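Local coordinates for protein insulinase family protease (Yersinia pestis, PDB 3GO9) that belongs to the insulinase (M16) family of zinc peptidases but lacks a recognisable HxxEH motif, so its own proteolytic activity is uncertain, at residues Leu376-Phe380 against Pro408-Gln412. Coordinates in Å, arbitrary orientation, origin at the centre of the assembly. Residue numbers count along the deposited sequence, not the author numbering.
Sequences LSKLF and PEQYQ. With ZN (zinc ion), chain F.
L379 has its CA-to-CB bond directed toward the first turn of helix 408-421, and its CD2 packs 3.8 Å from Y411 CD2, 4.0 Å from Q412 CB and 4.0 Å from P408 O. That carbonyl is occupied by Q412 N (2.9 Å), so L379 CD2 only packs against it. Residues 376-380 bridge two helices: helix 362-377 ends, K378 (-91/-2) forms the break, L379 N bonds to L376 O at 3.1 Å, and helix 379-384 begins. The two segments run roughly antiparallel, with CA-CA separations of 7.2 Å for L376-Q412 and 8.5 Å for F380-P408. L376 and L379 share the tp rotamer; L376 CD1 reaches the edge of the Y411 ring (CE2, 3.9 Å). Farther along, F380 (chi1 m) sets CE1 3.9 Å from P408 CB, while its CE2 edge lies 3.6 Å from Q412 OE1. E409 turns away and binds a surface zinc ion, with no catalytic role implied, asymmetrically through OE1 (2.1 Å) and OE2 (2.6 Å); a water lies 1.8 Å from the zinc. The contact thus packs the junction of helices 362-377 and 379-384 on the start of helix 408-421, through the leucines and Y411, with F380 and Q412 on the more exposed side. L376 continues onto R415, Q416 and L419 of helix 408-421, and Y411 meets W290 of helix 283-309 edge-to-face.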
loop_
_atom_site.group_PDB
_atom_site.type_symbol
_atom_site.label_atom_id
_atom_site.label_comp_id
_atom_site.label_asym_id
_atom_site.label_seq_id
_atom_site.Cartn_x
_atom_site.Cartn_y
_atom_site.Cartn_z
ATOM N N LEU A 376 7.178 17.848 -12.718
ATOM C CA LEU A 376 6.554 17.325 -13.914
ATOM C C LEU A 376 7.513 17.302 -15.092
ATOM O O LEU A 376 7.483 16.387 -15.902
ATOM C CB LEU A 376 5.298 18.136 -14.262
ATOM C CG LEU A 376 4.523 17.684 -15.492
ATOM C CD1 LEU A 376 4.031 16.259 -15.358
ATOM C CD2 LEU A 376 3.359 18.658 -15.715
ATOM N N SER A 377 8.393 18.293 -15.183
ATOM C CA SER A 377 9.318 18.349 -16.321
ATOM C C SER A 377 10.275 17.145 -16.246
ATOM O O SER A 377 10.790 16.695 -17.279
ATOM C CB SER A 377 10.072 19.685 -16.360
ATOM O OG SER A 377 11.099 19.771 -15.364
ATOM N N LYS A 378 10.446 16.629 -15.037
ATOM C CA LYS A 378 11.365 15.511 -14.732
ATOM C C LYS A 378 10.681 14.129 -14.840
ATOM O O LYS A 378 11.343 13.105 -14.646
ATOM C CB LYS A 378 11.958 15.676 -13.317
ATOM C CG LYS A 378 12.742 17.002 -13.046
ATOM C CD LYS A 378 14.032 17.175 -13.827
ATOM C CE LYS A 378 14.773 18.539 -13.487
ATOM N NZ LYS A 378 14.900 18.820 -11.990
ATOM N N LEU A 379 9.377 14.094 -15.142
ATOM C CA LEU A 379 8.597 12.848 -15.227
ATOM C C LEU A 379 9.316 11.673 -15.899
ATOM O O LEU A 379 9.411 10.567 -15.331
ATOM C CB LEU A 379 7.267 13.100 -15.972
ATOM C CG LEU A 379 6.296 11.920 -16.040
ATOM C CD1 LEU A 379 5.863 11.546 -14.627
ATOM C CD2 LEU A 379 5.086 12.236 -16.930
ATOM N N PHE A 380 9.795 11.877 -17.124
ATOM C CA PHE A 380 10.379 10.786 -17.860
ATOM C C PHE A 380 11.822 10.471 -17.422
ATOM O O PHE A 380 12.252 9.315 -17.560
ATOM C CB PHE A 380 10.286 11.011 -19.356
ATOM C CG PHE A 380 8.876 10.872 -19.880
ATOM C CD1 PHE A 380 8.264 9.636 -19.929
ATOM C CD2 PHE A 380 8.137 11.992 -20.256
ATOM C CE1 PHE A 380 6.939 9.506 -20.396
ATOM C CE2 PHE A 380 6.814 11.853 -20.733
ATOM C CZ PHE A 380 6.229 10.618 -20.800
ATOM N N PRO A 408 1.383 7.471 -19.518
ATOM C CA PRO A 408 2.201 8.576 -19.016
ATOM C C PRO A 408 2.087 9.835 -19.871
ATOM O O PRO A 408 2.166 10.938 -19.320
ATOM C CB PRO A 408 3.631 7.989 -19.006
ATOM C CG PRO A 408 3.559 6.733 -19.850
ATOM C CD PRO A 408 2.146 6.220 -19.720
ATOM N N GLU A 409 1.856 9.720 -21.185
ATOM C CA GLU A 409 1.655 10.915 -21.970
ATOM C C GLU A 409 0.357 11.612 -21.574
ATOM O O GLU A 409 0.316 12.858 -21.582
ATOM C CB GLU A 409 1.658 10.655 -23.464
ATOM C CG GLU A 409 3.008 10.261 -23.983
ATOM C CD GLU A 409 2.906 9.793 -25.389
ATOM O OE1 GLU A 409 2.281 8.730 -25.595
ATOM O OE2 GLU A 409 3.386 10.494 -26.268
ATOM N N GLN A 410 -0.666 10.834 -21.229
ATOM C CA GLN A 410 -1.926 11.476 -20.788
ATOM C C GLN A 410 -1.721 12.138 -19.440
ATOM O O GLN A 410 -2.156 13.270 -19.237
ATOM C CB GLN A 410 -3.066 10.495 -20.697
ATOM C CG GLN A 410 -4.419 11.213 -20.439
ATOM C CD GLN A 410 -5.559 10.249 -20.357
ATOM O OE1 GLN A 410 -5.468 9.281 -19.626
ATOM N NE2 GLN A 410 -6.655 10.502 -21.150
ATOM N N TYR A 411 -0.958 11.484 -18.561
ATOM C CA TYR A 411 -0.651 12.029 -17.285
ATOM C C TYR A 411 0.026 13.374 -17.494
ATOM O O TYR A 411 -0.338 14.371 -16.903
ATOM C CB TYR A 411 0.239 11.095 -16.480
ATOM C CG TYR A 411 0.667 11.671 -15.163
ATOM C CD1 TYR A 411 0.047 11.320 -13.995
ATOM C CD2 TYR A 411 1.718 12.585 -15.104
ATOM C CE1 TYR A 411 0.476 11.879 -12.766
ATOM C CE2 TYR A 411 2.124 13.144 -13.906
ATOM C CZ TYR A 411 1.489 12.799 -12.755
ATOM O OH TYR A 411 1.934 13.379 -11.574
ATOM N N GLN A 412 1.031 13.410 -18.364
ATOM C CA GLN A 412 1.793 14.640 -18.532
ATOM C C GLN A 412 0.889 15.809 -18.984
ATOM O O GLN A 412 0.974 16.935 -18.473
ATOM C CB GLN A 412 2.892 14.352 -19.545
ATOM C CG GLN A 412 3.813 15.478 -19.796
ATOM C CD GLN A 412 4.881 15.062 -20.821
ATOM O OE1 GLN A 412 6.058 15.351 -20.656
ATOM N NE2 GLN A 412 4.459 14.335 -21.858
HETATM ZN ZN ZN F . 2.653 8.481 -27.687
HETATM O O HOH W 1 4.219 7.731 -27.113
#